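SalCYP truncation (Salinispora tropica, PDB 7ABB) binds heme c within the largely helical fold of a bacterial cytochrome P450. Local coordinates at residues Leu81-Gly85 and Arg86-Glu90; Thr218-Asp222 and Ala223-Ser227. All blocks are in the same frame, centred on the assembly; numbering follows the deposited sequence.

Interaction 1: residues Leu81-Gly85 and Arg86-Glu90. With HEC (heme c), chain B.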
ATOM      1  N   LEU A  81      -7.610   4.983 -10.510  1.00 28.62           N
ATOM      2  CA  LEU A  81      -8.201   4.951  -9.174  1.00 30.43           C
ATOM      3  C   LEU A  81      -9.627   5.510  -9.143  1.00 35.54           C
ATOM      4  O   LEU A  81     -10.492   4.982  -8.429  1.00 32.69           O
ATOM      5  CB  LEU A  81      -7.288   5.728  -8.228  1.00 40.50           C
ATOM      6  CG  LEU A  81      -7.484   5.636  -6.716  1.00 44.15           C
ATOM      7  CD1 LEU A  81      -7.409   4.200  -6.195  1.00 33.41           C
ATOM      8  CD2 LEU A  81      -6.430   6.506  -6.050  1.00 47.78           C
ATOM      9  N   THR A  82      -9.892   6.584  -9.888  1.00 30.23           N
ATOM     10  CA  THR A  82     -11.145   7.325  -9.776  1.00 31.15           C
ATOM     11  C   THR A  82     -12.059   7.128 -10.975  1.00 37.34           C
ATOM     12  O   THR A  82     -13.028   7.879 -11.139  1.00 36.59           O
ATOM     13  CB  THR A  82     -10.871   8.817  -9.585  1.00 42.16           C
ATOM     14  OG1 THR A  82     -10.319   9.368 -10.783  1.00 46.18           O
ATOM     15  CG2 THR A  82      -9.903   9.038  -8.444  1.00 50.70           C
ATOM     16  N   ILE A  83     -11.783   6.149 -11.819  1.00 34.65           N
ATOM     17  CA  ILE A  83     -12.686   5.841 -12.921  1.00 35.55           C
ATOM     18  C   ILE A  83     -13.335   4.499 -12.630  1.00 25.54           C
ATOM     19  O   ILE A  83     -12.781   3.654 -11.927  1.00 28.64           O
ATOM     20  CB  ILE A  83     -11.969   5.847 -14.283  1.00 48.44           C
ATOM     21  CG1 ILE A  83     -10.798   4.886 -14.254  1.00 32.59           C
ATOM     22  CG2 ILE A  83     -11.486   7.253 -14.614  1.00 57.27           C
ATOM     23  CD1 ILE A  83     -10.159   4.673 -15.593  1.00 40.31           C
ATOM     24  N   GLN A  84     -14.551   4.318 -13.131  1.00 32.67           N
ATOM     25  CA  GLN A  84     -15.219   3.045 -12.916  1.00 36.49           C
ATOM     26  C   GLN A  84     -16.027   2.716 -14.150  1.00 37.78           C
ATOM     27  O   GLN A  84     -16.224   3.551 -15.033  1.00 41.53           O
ATOM     28  CB  GLN A  84     -16.096   3.036 -11.638  1.00 56.50           C
ATOM     29  CG  GLN A  84     -17.358   3.889 -11.675  1.00 55.68           C
ATOM     30  CD  GLN A  84     -18.178   3.826 -10.361  1.00 33.33           C
ATOM     31  OE1 GLN A  84     -17.674   4.100  -9.279  1.00 40.84           O
ATOM     32  NE2 GLN A  84     -19.454   3.453 -10.488  1.00 37.73           N
ATOM     33  N   GLY A  85     -16.464   1.473 -14.211  1.00 34.65           N
ATOM     34  CA  GLY A  85     -17.229   0.989 -15.334  1.00 36.23           C
ATOM     35  C   GLY A  85     -16.329   0.395 -16.398  1.00 32.61           C
ATOM     36  O   GLY A  85     -15.187   0.005 -16.150  1.00 31.88           O
ATOM     37  N   ARG A  86     -16.865   0.327 -17.611  1.00 32.30           N
ATOM     38  CA  ARG A  86     -16.165  -0.406 -18.660  1.00 34.32           C
ATOM     39  C   ARG A  86     -14.785   0.191 -18.943  1.00 34.31           C
ATOM     40  O   ARG A  86     -13.844  -0.547 -19.254  1.00 34.48           O
ATOM     41  CB  ARG A  86     -17.018  -0.454 -19.928  1.00 46.06           C
ATOM     42  CG  ARG A  86     -16.982   0.793 -20.755  1.00 41.71           C
ATOM     43  CD  ARG A  86     -17.831   0.622 -22.018  1.00 45.94           C
ATOM     44  NE  ARG A  86     -19.257   0.628 -21.732  1.00 47.77           N
ATOM     45  CZ  ARG A  86     -20.098  -0.376 -21.987  1.00 81.64           C
ATOM     46  NH1 ARG A  86     -19.666  -1.522 -22.508  1.00 90.55           N
ATOM     47  NH2 ARG A  86     -21.394  -0.236 -21.715  1.00 71.92           N
ATOM     48  N   THR A  87     -14.646   1.522 -18.867  1.00 34.11           N
ATOM     49  CA  THR A  87     -13.342   2.141 -19.134  1.00 34.16           C
ATOM     50  C   THR A  87     -12.334   1.734 -18.068  1.00 27.84           C
ATOM     51  O   THR A  87     -11.153   1.494 -18.366  1.00 29.65           O
ATOM     52  CB  THR A  87     -13.490   3.666 -19.185  1.00 35.62           C
ATOM     53  OG1 THR A  87     -14.196   4.043 -20.392  1.00 48.41           O
ATOM     54  CG2 THR A  87     -12.171   4.379 -19.139  1.00 66.78           C
ATOM     55  N   HIS A  88     -12.769   1.662 -16.818  1.00 27.74           N
ATOM     56  CA  HIS A  88     -11.852   1.195 -15.784  1.00 25.40           C
ATOM     57  C   HIS A  88     -11.431  -0.243 -16.045  1.00 24.14           C
ATOM     58  O   HIS A  88     -10.248  -0.588 -15.911  1.00 26.52           O
ATOM     59  CB  HIS A  88     -12.490   1.297 -14.398  1.00 25.68           C
ATOM     60  CG  HIS A  88     -11.711   0.584 -13.347  1.00 23.05           C
ATOM     61  ND1 HIS A  88     -10.672   1.176 -12.663  1.00 28.05           N
ATOM     62  CD2 HIS A  88     -11.798  -0.683 -12.875  1.00 21.10           C
ATOM     63  CE1 HIS A  88     -10.166   0.312 -11.805  1.00 21.73           C
ATOM     64  NE2 HIS A  88     -10.820  -0.828 -11.924  1.00 27.99           N
ATOM     65  N   ASN A  89     -12.369  -1.094 -16.461  1.00 28.36           N
ATOM     66  CA  ASN A  89     -12.012  -2.481 -16.724  1.00 31.10           C
ATOM     67  C   ASN A  89     -11.029  -2.577 -17.892  1.00 32.64           C
ATOM     68  O   ASN A  89     -10.106  -3.401 -17.867  1.00 30.72           O
ATOM     69  CB  ASN A  89     -13.278  -3.298 -16.972  1.00 39.10           C
ATOM     70  CG  ASN A  89     -14.268  -3.185 -15.806  1.00 48.98           C
ATOM     71  OD1 ASN A  89     -13.872  -3.088 -14.634  1.00 72.12           O
ATOM     72  ND2 ASN A  89     -15.554  -3.176 -16.125  1.00 61.61           N
ATOM     73  N   GLU A  90     -11.158  -1.696 -18.885  1.00 28.19           N
ATOM     74  CA  GLU A  90     -10.232  -1.734 -20.014  1.00 29.25           C
ATOM     75  C   GLU A  90      -8.842  -1.298 -19.586  1.00 28.75           C
ATOM     76  O   GLU A  90      -7.849  -1.892 -20.014  1.00 29.52           O
ATOM     77  CB  GLU A  90     -10.726  -0.855 -21.162  1.00 30.88           C
ATOM     78  CG  GLU A  90     -10.085  -1.180 -22.509  1.00 36.89           C
ATOM     79  CD  GLU A  90     -10.679  -0.376 -23.655  1.00 39.90           C
ATOM     80  OE1 GLU A  90     -10.109  -0.433 -24.766  1.00 47.57           O
ATOM     81  OE2 GLU A  90     -11.699   0.320 -23.451  1.00 45.21           O
TER
HETATM   82 FE   HEC B 501      -1.985  -0.569  -4.139  1.00 17.53          FE
HETATM   83  CHA HEC B 501      -5.121   0.311  -5.248  1.00 17.86           C
HETATM   84  CHB HEC B 501      -3.315  -1.137  -1.034  1.00 15.28           C
HETATM   85  CHC HEC B 501       1.124  -1.488  -3.023  1.00 16.76           C
HETATM   86  CHD HEC B 501      -0.614   0.350  -7.117  1.00 18.73           C
HETATM   87  NA  HEC B 501      -3.821  -0.422  -3.319  1.00 17.11           N
HETATM   88  C1A HEC B 501      -5.021  -0.085  -3.947  1.00 17.29           C
HETATM   89  C2A HEC B 501      -6.144  -0.189  -3.038  1.00 18.43           C
HETATM   90  C3A HEC B 501      -5.616  -0.605  -1.873  1.00 18.94           C
HETATM   91  C4A HEC B 501      -4.190  -0.749  -2.029  1.00 15.59           C
HETATM   92  CMA HEC B 501      -6.348  -0.865  -0.544  1.00 17.97           C
HETATM   93  CAA HEC B 501      -7.655   0.080  -3.369  1.00 17.31           C
HETATM   94  CBA HEC B 501      -8.081   1.531  -3.180  1.00 21.19           C
HETATM   95  CGA HEC B 501      -9.566   1.671  -3.471  1.00 19.03           C
HETATM   96  O1A HEC B 501      -9.999   2.846  -3.466  1.00 23.43           O
HETATM   97  O2A HEC B 501     -10.239   0.630  -3.690  1.00 19.20           O
HETATM   98  NB  HEC B 501      -1.228  -1.135  -2.366  1.00 15.88           N
HETATM   99  C1B HEC B 501      -1.949  -1.358  -1.207  1.00 17.42           C
HETATM  100  C2B HEC B 501      -1.042  -1.876  -0.228  1.00 17.41           C
HETATM  101  C3B HEC B 501       0.176  -1.996  -0.789  1.00 16.58           C
HETATM  102  C4B HEC B 501       0.089  -1.514  -2.124  1.00 16.64           C
HETATM  103  CMB HEC B 501      -1.525  -2.244   1.189  1.00 18.92           C
HETATM  104  CAB HEC B 501       1.514  -2.453  -0.268  1.00 18.96           C
HETATM  105  CBB HEC B 501       1.506  -3.214   1.018  1.00 24.71           C
HETATM  106  NC  HEC B 501      -0.105  -0.534  -4.923  1.00 17.62           N
HETATM  107  C1C HEC B 501       1.019  -1.048  -4.319  1.00 17.17           C
HETATM  108  C2C HEC B 501       2.108  -1.025  -5.258  1.00 16.81           C
HETATM  109  C3C HEC B 501       1.646  -0.519  -6.424  1.00 17.12           C
HETATM  110  C4C HEC B 501       0.256  -0.191  -6.206  1.00 17.12           C
HETATM  111  CMC HEC B 501       3.514  -1.535  -4.938  1.00 16.62           C
HETATM  112  CAC HEC B 501       2.357  -0.230  -7.756  1.00 20.95           C
HETATM  113  CBC HEC B 501       3.672  -0.941  -8.078  1.00 42.76           C
HETATM  114  ND  HEC B 501      -2.728   0.203  -5.823  1.00 16.02           N
HETATM  115  C1D HEC B 501      -1.952   0.500  -6.944  1.00 18.87           C
HETATM  116  C2D HEC B 501      -2.824   0.996  -7.962  1.00 19.32           C
HETATM  117  C3D HEC B 501      -4.209   1.002  -7.419  1.00 20.45           C
HETATM  118  C4D HEC B 501      -4.063   0.468  -6.082  1.00 18.52           C
HETATM  119  CMD HEC B 501      -2.382   1.457  -9.357  1.00 20.45           C
HETATM  120  CAD HEC B 501      -5.504   1.453  -8.117  1.00 20.74           C
HETATM  121  CBD HEC B 501      -6.120   0.239  -8.767  1.00 18.15           C
HETATM  122  CGD HEC B 501      -7.457   0.602  -9.386  1.00 23.69           C
HETATM  123  O1D HEC B 501      -7.973  -0.188 -10.204  1.00 21.43           O
HETATM  124  O2D HEC B 501      -7.975   1.684  -9.042  1.00 24.00           O
HETATM  125  O   HOH W   1     -16.298   3.458 -17.885  1.00 41.27           O
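I83 and H88 meet at the start of a helix, I83 lying on the loop that leads in and H88 in the first turn. CG1 of I83 straddles the main chain (chi1 56°), which brings its branch against the helix: CG1 lies 4.0 Å from H88 CB, and CD1 reaches on to 4.1 Å from T87 CG2, the I83 and T87 side chains crossing at about a right angle. The ring of H88, with CG anti to the backbone N (chi1 168°), passes beside I83 O toward heme c. A propionate lies at the ring edge, its CGD in the ring plane, although the close approach of O1D to H88 CE1 in the model makes the detail doubtful. ND1 and NE2 are engaged by the carbonyls of P80 and H339, which fixes the ring rotation and, with the carboxylate nearby, would probably favour a cationic imidazole. L81 adds an aliphatic contact to the same propionate arm, CD1 lying 3.9 Å from HEC CAD.

G85 is the N-cap, and its O accepts from N89 N at 3.0 Å in a nearly straight bond (160°). The N89 amide folds back beside this carbonyl, but its angle is poor for a second bond. One water joins loop to helix, donating to Q84 O at 2.9 Å and accepting from T87 N at 2.7 Å.

Outside the turn, I83 O bonds to H340, whose ring also meets that of H88, while Q84 reaches V64 beside strand 62-63. Helix 86-95 continues to R92, whose NH1 is hydrogen-bonded to heme c, and T87 and E90 rest on I215 of strand 214-215.

Interaction 2: residues Thr218-Asp222 and Ala223-Ser227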
ATOM      1  N   THR A 218     -10.829   5.040 -28.436  1.00 44.40           N
ATOM      2  CA  THR A 218     -10.168   6.320 -28.599  1.00 43.76           C
ATOM      3  C   THR A 218      -8.713   6.183 -28.178  1.00 38.66           C
ATOM      4  O   THR A 218      -8.442   5.574 -27.138  1.00 39.60           O
ATOM      5  CB  THR A 218     -10.855   7.399 -27.745  1.00 43.38           C
ATOM      6  OG1 THR A 218     -12.187   7.609 -28.235  1.00 52.09           O
ATOM      7  CG2 THR A 218     -10.099   8.709 -27.808  1.00 48.36           C
ATOM      8  N   PRO A 219      -7.758   6.726 -28.929  1.00 40.54           N
ATOM      9  CA  PRO A 219      -6.362   6.661 -28.482  1.00 40.95           C
ATOM     10  C   PRO A 219      -6.188   7.272 -27.097  1.00 39.86           C
ATOM     11  O   PRO A 219      -6.787   8.299 -26.769  1.00 43.54           O
ATOM     12  CB  PRO A 219      -5.612   7.461 -29.552  1.00 43.04           C
ATOM     13  CG  PRO A 219      -6.455   7.321 -30.771  1.00 45.77           C
ATOM     14  CD  PRO A 219      -7.880   7.306 -30.281  1.00 41.44           C
ATOM     15  N   VAL A 220      -5.362   6.622 -26.275  1.00 36.07           N
ATOM     16  CA  VAL A 220      -5.031   7.176 -24.971  1.00 40.17           C
ATOM     17  C   VAL A 220      -4.383   8.542 -25.151  1.00 40.21           C
ATOM     18  O   VAL A 220      -3.534   8.740 -26.028  1.00 42.31           O
ATOM     19  CB  VAL A 220      -4.118   6.203 -24.205  1.00 37.04           C
ATOM     20  CG1 VAL A 220      -3.487   6.872 -22.987  1.00 32.64           C
ATOM     21  CG2 VAL A 220      -4.925   4.972 -23.779  1.00 35.56           C
ATOM     22  N   SER A 221      -4.786   9.494 -24.315  1.00 38.20           N
ATOM     23  CA  SER A 221      -4.223  10.836 -24.325  1.00 38.16           C
ATOM     24  C   SER A 221      -2.953  10.893 -23.486  1.00 41.09           C
ATOM     25  O   SER A 221      -2.779  10.123 -22.538  1.00 38.15           O
ATOM     26  CB  SER A 221      -5.234  11.840 -23.773  1.00 39.30           C
ATOM     27  OG  SER A 221      -5.491  11.586 -22.397  1.00 41.86           O
ATOM     28  N   ASP A 222      -2.069  11.838 -23.818  1.00 44.01           N
ATOM     29  CA  ASP A 222      -0.893  12.038 -22.975  1.00 39.04           C
ATOM     30  C   ASP A 222      -1.299  12.468 -21.564  1.00 39.65           C
ATOM     31  O   ASP A 222      -0.575  12.195 -20.604  1.00 38.43           O
ATOM     32  CB  ASP A 222       0.065  13.063 -23.602  1.00 41.47           C
ATOM     33  CG  ASP A 222       1.015  12.443 -24.658  1.00 47.49           C
ATOM     34  OD1 ASP A 222       0.960  11.216 -24.891  1.00 46.11           O
ATOM     35  OD2 ASP A 222       1.824  13.193 -25.264  1.00 50.29           O
ATOM     36  N   ALA A 223      -2.457  13.123 -21.409  1.00 46.48           N
ATOM     37  CA  ALA A 223      -2.905  13.522 -20.076  1.00 53.26           C
ATOM     38  C   ALA A 223      -3.235  12.306 -19.216  1.00 39.17           C
ATOM     39  O   ALA A 223      -2.930  12.279 -18.010  1.00 36.28           O
ATOM     40  CB  ALA A 223      -4.118  14.442 -20.183  1.00 52.86           C
ATOM     41  N   ASP A 224      -3.882  11.299 -19.811  1.00 36.66           N
ATOM     42  CA  ASP A 224      -4.149  10.069 -19.072  1.00 40.15           C
ATOM     43  C   ASP A 224      -2.862   9.284 -18.839  1.00 38.76           C
ATOM     44  O   ASP A 224      -2.688   8.678 -17.777  1.00 32.26           O
ATOM     45  CB  ASP A 224      -5.183   9.212 -19.805  1.00 40.01           C
ATOM     46  CG  ASP A 224      -6.630   9.693 -19.588  1.00 49.03           C
ATOM     47  OD1 ASP A 224      -6.875  10.561 -18.721  1.00 42.62           O
ATOM     48  OD2 ASP A 224      -7.534   9.190 -20.290  1.00 44.66           O
ATOM     49  N   ARG A 225      -1.942   9.290 -19.813  1.00 33.53           N
ATOM     50  CA  ARG A 225      -0.625   8.688 -19.607  1.00 34.73           C
ATOM     51  C   ARG A 225       0.058   9.290 -18.395  1.00 27.04           C
ATOM     52  O   ARG A 225       0.594   8.577 -17.547  1.00 26.75           O
ATOM     53  CB  ARG A 225       0.276   8.886 -20.828  1.00 44.70           C
ATOM     54  CG  ARG A 225       0.044   7.893 -21.921  1.00 43.30           C
ATOM     55  CD  ARG A 225       1.017   8.030 -23.088  1.00 36.83           C
ATOM     56  NE  ARG A 225       0.450   7.285 -24.203  1.00 35.06           N
ATOM     57  CZ  ARG A 225      -0.367   7.784 -25.112  1.00 35.17           C
ATOM     58  NH1 ARG A 225      -0.658   9.079 -25.134  1.00 47.24           N
ATOM     59  NH2 ARG A 225      -0.855   6.992 -26.052  1.00 46.47           N
ATOM     60  N   GLU A 226       0.070  10.619 -18.321  1.00 33.24           N
ATOM     61  CA  GLU A 226       0.700  11.289 -17.194  1.00 29.22           C
ATOM     62  C   GLU A 226      -0.045  10.990 -15.905  1.00 29.76           C
ATOM     63  O   GLU A 226       0.568  10.797 -14.852  1.00 27.78           O
ATOM     64  CB  GLU A 226       0.747  12.793 -17.464  1.00 32.01           C
ATOM     65  CG  GLU A 226       1.628  13.147 -18.631  1.00 36.01           C
ATOM     66  CD  GLU A 226       1.476  14.590 -19.052  1.00 46.33           C
ATOM     67  OE1 GLU A 226       1.085  15.411 -18.199  1.00 52.46           O
ATOM     68  OE2 GLU A 226       1.753  14.905 -20.232  1.00 44.60           O
ATOM     69  N   SER A 227      -1.376  10.951 -15.970  1.00 29.65           N
ATOM     70  CA  SER A 227      -2.137  10.586 -14.779  1.00 29.97           C
ATOM     71  C   SER A 227      -1.757   9.195 -14.282  1.00 26.17           C
ATOM     72  O   SER A 227      -1.453   9.002 -13.095  1.00 26.10           O
ATOM     73  CB  SER A 227      -3.627  10.662 -15.086  1.00 31.81           C
ATOM     74  OG  SER A 227      -4.366  10.350 -13.929  1.00 30.49           O
TER
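A methyl of V220 lies over the guanidinium of R225 where the hairpin strand 218-219 runs into helix 222-235, whose N-cap is S221. With CG1 anti to the backbone N (chi1 167°), V220 lays this methyl 3.9 Å above the guanidinium plane of R225, over its centre, while V220 O takes a weak bond from R225 NH1 at 3.0 Å. Next comes S221. At chi1 65° its OG faces the helix and accepts from D224 N at 3.1 Å; the D224 carboxylate itself goes to R77. S221 O receives R225 N in the first helical bond. D222 then turns its carboxylate back beside the extended R225 chain. OD1 forms a salt bridge with R225 NH1 at 2.7 Å; the hydrogen bond in it is weak, the carboxylate standing nearly at right angles to the guanidinium. The same OD1 also binds R198 of helix 182-199, and so probably offsets the closeness of two arginines; R225 NH2 is held by T210 O. On its backbone side, D222 O accepts from E226 N at 2.8 Å, with the donor tilted 28° from the carbonyl plane.

Interactions 1 and 2 follow one another along the chain, each at the first turn of a helix: 86-95 in interaction 1, 222-235 in interaction 2. Their centres are 14 Å apart and their nearest atoms about 7 Å. Helix 86-95 joins them, since V220 and D224 of interaction 2 pack on its W91. So does the hairpin of strands 214-215 and 218-219: one strand is touched by T87 and E90, the other leads into 222-235. R77 forms a salt bridge with D224, and the backbone of R77 and I79, just ahead of L81, bonds to the hydroxyl of S227. The helix start beside the heme propionate is thereby tied to its neighbour, farther from the heme.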